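Local structure of enoyl-CoA hydratase/isomerase family protein (Mycobacterium tuberculosis, 4FN7) at residues A14-D19 with L49-N54; A99-A104 with E182-R187; D116-A121 with F174-A179. The protein probably acts on enoyl-CoA thioesters in lipid metabolism, as a hydratase or isomerase of the crotonase superfamily, and assembles as a trimer. All blocks are in the same frame, centred on the assembly; numbering follows the deposited sequence.

Contact 1 of 3, residues A14-D19 with L49-N54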
loop_
_atom_site.group_PDB
_atom_site.type_symbol
_atom_site.label_atom_id
_atom_site.label_comp_id
_atom_site.label_asym_id
_atom_site.label_seq_id
_atom_site.Cartn_x
_atom_site.Cartn_y
_atom_site.Cartn_z
ATOM N N ALA A 14 23.493 6.069 -19.080
ATOM C CA ALA A 14 23.283 7.373 -19.690
ATOM C C ALA A 14 22.749 8.304 -18.614
ATOM O O ALA A 14 21.892 7.910 -17.819
ATOM C CB ALA A 14 22.298 7.278 -20.844
ATOM N N VAL A 15 23.278 9.522 -18.570
ATOM C CA VAL A 15 22.788 10.545 -17.656
ATOM C C VAL A 15 22.067 11.614 -18.456
ATOM O O VAL A 15 22.642 12.234 -19.351
ATOM C CB VAL A 15 23.925 11.180 -16.843
ATOM C CG1 VAL A 15 23.365 12.190 -15.847
ATOM C CG2 VAL A 15 24.721 10.097 -16.127
ATOM N N ILE A 16 20.793 11.805 -18.130
ATOM C CA ILE A 16 19.931 12.761 -18.798
ATOM C C ILE A 16 19.591 13.834 -17.771
ATOM O O ILE A 16 19.003 13.544 -16.730
ATOM C CB ILE A 16 18.650 12.055 -19.295
ATOM C CG1 ILE A 16 19.003 10.991 -20.348
ATOM C CG2 ILE A 16 17.626 13.057 -19.817
ATOM C CD1 ILE A 16 17.799 10.182 -20.835
ATOM N N SER A 17 20.000 15.068 -18.037
ATOM C CA SER A 17 19.845 16.137 -17.060
ATOM C C SER A 17 18.973 17.257 -17.589
ATOM O O SER A 17 19.230 17.806 -18.666
ATOM C CB SER A 17 21.211 16.698 -16.664
ATOM O OG SER A 17 21.909 15.779 -15.850
ATOM N N MET A 18 17.944 17.593 -16.812
ATOM C CA MET A 18 17.064 18.704 -17.132
ATOM C C MET A 18 17.602 19.989 -16.528
ATOM O O MET A 18 17.848 20.064 -15.319
ATOM C CB MET A 18 15.664 18.448 -16.568
ATOM C CG MET A 18 14.928 17.273 -17.190
ATOM S SD MET A 18 13.281 17.064 -16.479
ATOM C CE MET A 18 13.700 16.485 -14.833
ATOM N N ASP A 19 17.792 21.002 -17.365
ATOM C CA ASP A 19 18.074 22.339 -16.865
ATOM C C ASP A 19 17.675 23.374 -17.895
ATOM O O ASP A 19 18.447 23.683 -18.797
ATOM C CB ASP A 19 19.553 22.504 -16.514
ATOM C CG ASP A 19 19.861 23.875 -15.955
ATOM O OD1 ASP A 19 18.905 24.640 -15.697
ATOM O OD2 ASP A 19 21.046 24.194 -15.764
ATOM N N LEU A 49 19.474 4.154 -17.030
ATOM C CA LEU A 49 19.316 5.596 -17.191
ATOM C C LEU A 49 19.352 6.261 -15.836
ATOM O O LEU A 49 18.806 5.728 -14.867
ATOM C CB LEU A 49 17.952 5.959 -17.782
ATOM C CG LEU A 49 17.380 5.411 -19.075
ATOM C CD1 LEU A 49 16.139 6.212 -19.427
ATOM C CD2 LEU A 49 18.407 5.515 -20.169
ATOM N N VAL A 50 19.961 7.435 -15.792
ATOM C CA VAL A 50 19.811 8.356 -14.683
ATOM C C VAL A 50 19.201 9.628 -15.239
ATOM O O VAL A 50 19.684 10.176 -16.227
ATOM C CB VAL A 50 21.162 8.691 -14.047
ATOM C CG1 VAL A 50 20.998 9.792 -13.000
ATOM C CG2 VAL A 50 21.783 7.450 -13.443
ATOM N N ILE A 51 18.124 10.086 -14.614
ATOM C CA ILE A 51 17.500 11.352 -14.981
ATOM C C ILE A 51 17.601 12.309 -13.801
ATOM O O ILE A 51 17.204 11.967 -12.683
ATOM C CB ILE A 51 16.026 11.159 -15.407
ATOM C CG1 ILE A 51 15.967 10.329 -16.695
ATOM C CG2 ILE A 51 15.348 12.509 -15.609
ATOM C CD1 ILE A 51 14.580 9.828 -17.042
ATOM N N THR A 52 18.130 13.504 -14.049
ATOM C CA THR A 52 18.323 14.490 -12.990
ATOM C C THR A 52 17.605 15.789 -13.315
ATOM O O THR A 52 17.218 16.022 -14.461
ATOM C CB THR A 52 19.821 14.847 -12.791
ATOM O OG1 THR A 52 20.191 15.934 -13.656
ATOM C CG2 THR A 52 20.729 13.640 -13.064
ATOM N N GLY A 53 17.432 16.627 -12.295
ATOM C CA GLY A 53 17.030 18.007 -12.499
ATOM C C GLY A 53 18.241 18.923 -12.482
ATOM O O GLY A 53 19.360 18.514 -12.833
ATOM N N ASN A 54 18.024 20.175 -12.099
ATOM C CA ASN A 54 19.121 21.130 -11.971
ATOM C C ASN A 54 19.424 21.451 -10.505
ATOM O O ASN A 54 19.039 20.697 -9.615
ATOM C CB ASN A 54 18.894 22.392 -12.829
ATOM C CG ASN A 54 17.720 23.255 -12.351
ATOM O OD1 ASN A 54 17.214 23.098 -11.240
ATOM N ND2 ASN A 54 17.304 24.198 -13.199
#
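Ser17 and Thr52 meet through their hydroxyls where two parallel strands, 14-18 and 49-52, run in register: Ser17 OG lies 2.8 Å from Thr52 OG1 in a hydrogen bond. Thr52 OG1 sits between its own backbone N and carbonyl carbon (chi1 89°), close to both that serine and the chain just ahead, and donates to Gly53 O in the carbonyl plane, on a lone pair, at 2.8 Å. The other branch, Thr52 CG2, turns to Val15 CG1, 4.1 Å away; Val15, Ser17, Val50 and Thr52 share this face. On the other face Ile16 CB packs against Ile51 CG1 at 4.1 Å. Met18, bent at chi3 (-70°), brings CE to 3.6 Å from Thr52 O. Between the faces Val50 N bonds to Ala14 O, Ile16 N to Val50 O, Thr52 N to Ile16 O and Met18 N to Thr52 O. Past the last of these, Asn54 ND2 donates to Asp19 OD1 over 3.0 Å; the bond lies in the amide plane but meets the carboxylate from above, the two planes standing 85° apart. Both side chains are anchored further by backbone amides, Asp19 OD1 by Gly21 N and Asn54 OD1 by Arg56 N and Val57 N. The two strands are the paired strands of a beta-alpha-beta unit whose connecting helix 28-44 packs on Ile16, Met18 and Leu49, while helix 184-195 lies against Val15 and Val50 and strand 5-10 flanks strand 14-18 antiparallel.

Contact 2 of 3, residues A99-A104 with E182-R187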
loop_
_atom_site.group_PDB
_atom_site.type_symbol
_atom_site.label_atom_id
_atom_site.label_comp_id
_atom_site.label_asym_id
_atom_site.label_seq_id
_atom_site.Cartn_x
_atom_site.Cartn_y
_atom_site.Cartn_z
ATOM N N ALA A 99 17.458 11.107 -10.075
ATOM C CA ALA A 99 18.197 11.974 -9.168
ATOM C C ALA A 99 17.362 13.221 -8.923
ATOM O O ALA A 99 17.382 14.163 -9.715
ATOM C CB ALA A 99 19.539 12.348 -9.768
ATOM N N CYS A 100 16.606 13.200 -7.830
ATOM C CA CYS A 100 15.738 14.305 -7.471
ATOM C C CYS A 100 16.577 15.401 -6.821
ATOM O O CYS A 100 16.868 15.345 -5.629
ATOM C CB CYS A 100 14.668 13.805 -6.509
ATOM S SG CYS A 100 13.296 14.925 -6.280
ATOM N N THR A 101 16.973 16.390 -7.620
ATOM C CA THR A 101 18.000 17.351 -7.229
ATOM C C THR A 101 17.405 18.632 -6.652
ATOM O O THR A 101 18.121 19.579 -6.317
ATOM C CB THR A 101 18.887 17.692 -8.437
ATOM O OG1 THR A 101 18.057 17.975 -9.572
ATOM C CG2 THR A 101 19.793 16.514 -8.776
ATOM N N GLY A 102 16.083 18.644 -6.551
ATOM C CA GLY A 102 15.348 19.730 -5.937
ATOM C C GLY A 102 13.906 19.284 -5.858
ATOM O O GLY A 102 13.599 18.106 -6.007
ATOM N N HIS A 103 12.997 20.220 -5.653
ATOM C CA HIS A 103 11.589 19.885 -5.493
ATOM C C HIS A 103 10.980 19.270 -6.745
ATOM O O HIS A 103 11.441 19.525 -7.860
ATOM C CB HIS A 103 10.826 21.133 -5.067
ATOM C CG HIS A 103 11.478 21.848 -3.930
ATOM N ND1 HIS A 103 11.543 21.310 -2.664
ATOM C CD2 HIS A 103 12.139 23.027 -3.875
ATOM C CE1 HIS A 103 12.195 22.138 -1.870
ATOM N NE2 HIS A 103 12.567 23.189 -2.580
ATOM N N ALA A 104 9.945 18.465 -6.549
ATOM C CA ALA A 104 9.264 17.791 -7.642
ATOM C C ALA A 104 7.772 17.997 -7.443
ATOM O O ALA A 104 7.174 17.434 -6.519
ATOM C CB ALA A 104 9.616 16.297 -7.661
ATOM N N GLU A 182 24.725 17.044 -1.964
ATOM C CA GLU A 182 25.917 17.015 -2.800
ATOM C C GLU A 182 26.233 15.634 -3.370
ATOM O O GLU A 182 27.113 15.500 -4.225
ATOM C CB GLU A 182 27.126 17.569 -2.035
ATOM C CG GLU A 182 27.566 16.736 -0.828
ATOM C CD GLU A 182 26.894 17.140 0.482
ATOM O OE1 GLU A 182 25.796 17.737 0.459
ATOM O OE2 GLU A 182 27.480 16.855 1.548
ATOM N N VAL A 183 25.528 14.606 -2.907
ATOM C CA VAL A 183 25.747 13.268 -3.453
ATOM C C VAL A 183 24.496 12.626 -4.055
ATOM O O VAL A 183 24.515 11.450 -4.397
ATOM C CB VAL A 183 26.392 12.299 -2.429
ATOM C CG1 VAL A 183 27.767 12.802 -2.006
ATOM C CG2 VAL A 183 25.488 12.102 -1.225
ATOM N N VAL A 184 23.411 13.385 -4.196
ATOM C CA VAL A 184 22.204 12.837 -4.828
ATOM C C VAL A 184 22.521 12.269 -6.215
ATOM O O VAL A 184 22.175 11.133 -6.522
ATOM C CB VAL A 184 21.058 13.878 -4.899
ATOM C CG1 VAL A 184 19.932 13.408 -5.836
ATOM C CG2 VAL A 184 20.513 14.159 -3.499
ATOM N N VAL A 185 23.203 13.053 -7.041
ATOM C CA VAL A 185 23.494 12.620 -8.401
ATOM C C VAL A 185 24.482 11.460 -8.423
ATOM O O VAL A 185 24.260 10.461 -9.104
ATOM C CB VAL A 185 24.004 13.786 -9.269
ATOM C CG1 VAL A 185 24.487 13.273 -10.621
ATOM C CG2 VAL A 185 22.899 14.823 -9.438
ATOM N N SER A 186 25.572 11.577 -7.673
ATOM C CA SER A 186 26.573 10.515 -7.693
ATOM C C SER A 186 26.002 9.213 -7.132
ATOM O O SER A 186 26.305 8.128 -7.624
ATOM C CB SER A 186 27.858 10.931 -6.965
ATOM O OG SER A 186 27.605 11.247 -5.614
ATOM N N ARG A 187 25.148 9.320 -6.122
ATOM C CA ARG A 187 24.508 8.137 -5.567
ATOM C C ARG A 187 23.536 7.523 -6.580
ATOM O O ARG A 187 23.478 6.304 -6.732
ATOM C CB ARG A 187 23.806 8.465 -4.252
ATOM C CG ARG A 187 23.011 7.323 -3.681
ATOM C CD ARG A 187 23.857 6.082 -3.411
ATOM N NE ARG A 187 22.958 4.972 -3.137
ATOM C CZ ARG A 187 23.130 3.726 -3.554
ATOM N NH1 ARG A 187 24.206 3.389 -4.254
ATOM N NH2 ARG A 187 22.218 2.811 -3.258
#
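In this crotonase-fold domain the first turn of helix 184-195 packs against the end of a central sheet strand, where Ala99 and Thr101 meet Val184 and Val185 through carbon contacts, with no hydrogen bond between the two segments. Ala99 CB points at the helix and touches both valines by one methyl each: Val184 CG1 at 4.1 Å and Val185 CG2 at 4.2 Å. Val184 CG1, anti to its backbone N (chi1 167°), also rests 3.6 Å from Cys100 O. One residue on along the helix, Val185 CG2 meets Thr101 CG2 at 3.6 Å, the closer of the two methyl contacts that Val185 makes. Thr101 divides its work between its branches: the methyl goes to the helix, while OG1 bonds to Asn54 O, just past the end of strand 48-52. Val183 stands at the N-cap position, and its O accepts the first helical bond, from Arg187 N at 2.8 Å. Arg187 also forms a salt bridge with Glu190, one turn further along the same helix. Cys100 points away from the valines, and its side chain touches Phe58 of a loop and Leu112 of helix 107-112. Strand 96-100 thus lies between strands 48-52 and 117-120, bonded through Cys100 to Val119 of the latter, with helix 184-195 against the Ala99 side.

Contact 3 of 3, residues D116-A121 with F174-A179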
loop_
_atom_site.group_PDB
_atom_site.type_symbol
_atom_site.label_atom_id
_atom_site.label_comp_id
_atom_site.label_asym_id
_atom_site.label_seq_id
_atom_site.Cartn_x
_atom_site.Cartn_y
_atom_site.Cartn_z
ATOM N N ASP A 116 12.622 3.435 -11.361
ATOM C CA ASP A 116 12.714 2.211 -10.580
ATOM C C ASP A 116 13.262 2.497 -9.184
ATOM O O ASP A 116 12.890 1.834 -8.214
ATOM C CB ASP A 116 13.594 1.182 -11.285
ATOM C CG ASP A 116 13.022 0.757 -12.605
ATOM O OD1 ASP A 116 11.988 0.057 -12.604
ATOM O OD2 ASP A 116 13.612 1.105 -13.647
ATOM N N HIS A 117 14.159 3.473 -9.106
ATOM C CA HIS A 117 14.770 3.889 -7.849
ATOM C C HIS A 117 14.877 5.404 -7.877
ATOM O O HIS A 117 15.279 5.983 -8.888
ATOM C CB HIS A 117 16.164 3.263 -7.700
ATOM C CG HIS A 117 16.800 3.509 -6.367
ATOM N ND1 HIS A 117 16.293 2.994 -5.193
ATOM C CD2 HIS A 117 17.905 4.213 -6.024
ATOM C CE1 HIS A 117 17.057 3.374 -4.184
ATOM N NE2 HIS A 117 18.041 4.118 -4.660
ATOM N N ARG A 118 14.528 6.037 -6.759
ATOM C CA ARG A 118 14.402 7.491 -6.690
ATOM C C ARG A 118 15.161 8.023 -5.482
ATOM O O ARG A 118 14.868 7.646 -4.350
ATOM C CB ARG A 118 12.922 7.868 -6.585
ATOM C CG ARG A 118 12.083 7.343 -7.745
ATOM C CD ARG A 118 10.606 7.255 -7.366
ATOM N NE ARG A 118 10.401 6.281 -6.301
ATOM C CZ ARG A 118 9.246 6.082 -5.680
ATOM N NH1 ARG A 118 8.181 6.813 -5.998
ATOM N NH2 ARG A 118 9.157 5.165 -4.727
ATOM N N VAL A 119 16.137 8.894 -5.736
ATOM C CA VAL A 119 17.005 9.418 -4.693
ATOM C C VAL A 119 16.756 10.907 -4.529
ATOM O O VAL A 119 16.712 11.629 -5.521
ATOM C CB VAL A 119 18.498 9.219 -5.063
ATOM C CG1 VAL A 119 19.394 9.650 -3.913
ATOM C CG2 VAL A 119 18.764 7.765 -5.424
ATOM N N ALA A 120 16.603 11.368 -3.287
ATOM C CA ALA A 120 16.422 12.795 -3.026
ATOM C C ALA A 120 17.155 13.196 -1.762
ATOM O O ALA A 120 17.599 12.344 -1.001
ATOM C CB ALA A 120 14.943 13.129 -2.898
ATOM N N ALA A 121 17.289 14.501 -1.544
ATOM C CA ALA A 121 17.793 15.014 -0.275
ATOM C C ALA A 121 16.633 15.240 0.689
ATOM O O ALA A 121 15.481 15.344 0.271
ATOM C CB ALA A 121 18.570 16.302 -0.486
ATOM N N PHE A 174 7.023 8.180 -2.151
ATOM C CA PHE A 174 7.382 9.171 -3.169
ATOM C C PHE A 174 8.876 9.144 -3.524
ATOM O O PHE A 174 9.279 9.680 -4.552
ATOM C CB PHE A 174 6.978 10.582 -2.734
ATOM C CG PHE A 174 5.779 11.143 -3.465
ATOM C CD1 PHE A 174 5.601 10.941 -4.826
ATOM C CD2 PHE A 174 4.834 11.890 -2.781
ATOM C CE1 PHE A 174 4.496 11.480 -5.488
ATOM C CE2 PHE A 174 3.739 12.432 -3.439
ATOM C CZ PHE A 174 3.573 12.232 -4.788
ATOM N N ILE A 175 9.690 8.539 -2.661
ATOM C CA ILE A 175 11.110 8.340 -2.950
ATOM C C ILE A 175 11.565 7.051 -2.297
ATOM O O ILE A 175 10.877 6.511 -1.428
ATOM C CB ILE A 175 12.007 9.483 -2.440
ATOM C CG1 ILE A 175 11.913 9.613 -0.920
ATOM C CG2 ILE A 175 11.668 10.782 -3.122
ATOM C CD1 ILE A 175 12.925 10.557 -0.350
ATOM N N ASP A 176 12.713 6.533 -2.740
ATOM C CA ASP A 176 13.231 5.265 -2.218
ATOM C C ASP A 176 14.470 5.419 -1.350
ATOM O O ASP A 176 14.809 4.518 -0.583
ATOM C CB ASP A 176 13.562 4.303 -3.357
ATOM C CG ASP A 176 12.407 4.112 -4.289
ATOM O OD1 ASP A 176 11.402 3.496 -3.867
ATOM O OD2 ASP A 176 12.503 4.590 -5.433
ATOM N N GLU A 177 15.159 6.545 -1.485
ATOM C CA GLU A 177 16.417 6.727 -0.778
ATOM C C GLU A 177 16.686 8.200 -0.535
ATOM O O GLU A 177 16.429 9.041 -1.396
ATOM C CB GLU A 177 17.586 6.109 -1.568
ATOM C CG GLU A 177 18.952 6.316 -0.913
ATOM C CD GLU A 177 20.099 5.626 -1.651
ATOM O OE1 GLU A 177 19.855 4.935 -2.663
ATOM O OE2 GLU A 177 21.260 5.779 -1.209
ATOM N N ILE A 178 17.217 8.497 0.646
ATOM C CA ILE A 178 17.632 9.851 0.980
ATOM C C ILE A 178 19.158 9.935 0.983
ATOM O O ILE A 178 19.834 9.052 1.517
ATOM C CB ILE A 178 17.083 10.276 2.359
ATOM C CG1 ILE A 178 15.566 10.079 2.404
ATOM C CG2 ILE A 178 17.455 11.722 2.665
ATOM C CD1 ILE A 178 14.967 10.236 3.791
ATOM N N ALA A 179 19.691 10.996 0.383
ATOM C CA ALA A 179 21.132 11.229 0.352
ATOM C C ALA A 179 21.397 12.709 0.591
ATOM O O ALA A 179 20.491 13.528 0.460
ATOM C CB ALA A 179 21.714 10.789 -0.987
HETATM O O HOH W 1 8.186 9.456 -6.895
#
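An arginine-aspartate salt bridge and a histidine-carboxylate hydrogen bond tie strand 117-120 to strand 177-178 and the loop that leads into it, at the edge of the sheet. Arg118 grips Asp176 side-on: NE donates to OD2 at 2.8 Å and NH2 to OD1 at 2.9 Å, both almost straight (174°). Each acceptor lies in the guanidinium plane, yet the carboxylate is turned 45° to it and is met from above its own plane. The bend of Arg118 at chi3 (-64°) directs NE to this carboxylate, and OD2 also takes a weak bond from Arg118 N. One face of the guanidinium lies against backbone, with Ile175 N over its centre and Phe174 C nearer the rim. Arg118 NH1, also bonded to Gly173 O, gives to a water that donates to Phe174 O at 2.6 Å. Strands 117-120 and 177-178 form the last parallel pair of the six-stranded crotonase sheet: Ala120 N bonds to Glu177 O and Ala179 N to Ala120 O, while Arg118 O receives Asp176 N at 2.9 Å. On the face of Val119 and Glu177, the end of the His117 ring comes near: His117 NE2 donates to Glu177 OE1 at 2.8 Å, in the ring plane and on the anti lone pair; Glu177 OE2 is engaged by Arg187. Ala120 CB lies 4.0 Å from Ile175 CG2 in the conformer given. Gln156 of the second subunit bonds to Asp116 O and His117 ND1, and Ser152 of that subunit to Arg118 NH2.

Overall arrangement
All three contacts reach the same sheet; contacts 1 and 3 pair its strands, while contact 2 sets a helix against the strand 96-100 between them. Contacts 1 and 2 have centres about 10 Å apart and join directly: Ala99 N lies 2.8 Å from Ile51 O, a probable hydrogen bond, and Thr52 CG2 packs on Ala99 CB. Contact 3 follows about 8 Å from contact 2, centre to centre, and lies nested within its chain loop, with Arg187 NE 2.7 Å from Glu177 OE2 and Cys100 CB against Ala120 CB. Contacts 1 and 3 do not touch; their nearest atoms are about 7 Å apart, and segment 99-104 spans the gap. Only contact 3 meets a second subunit.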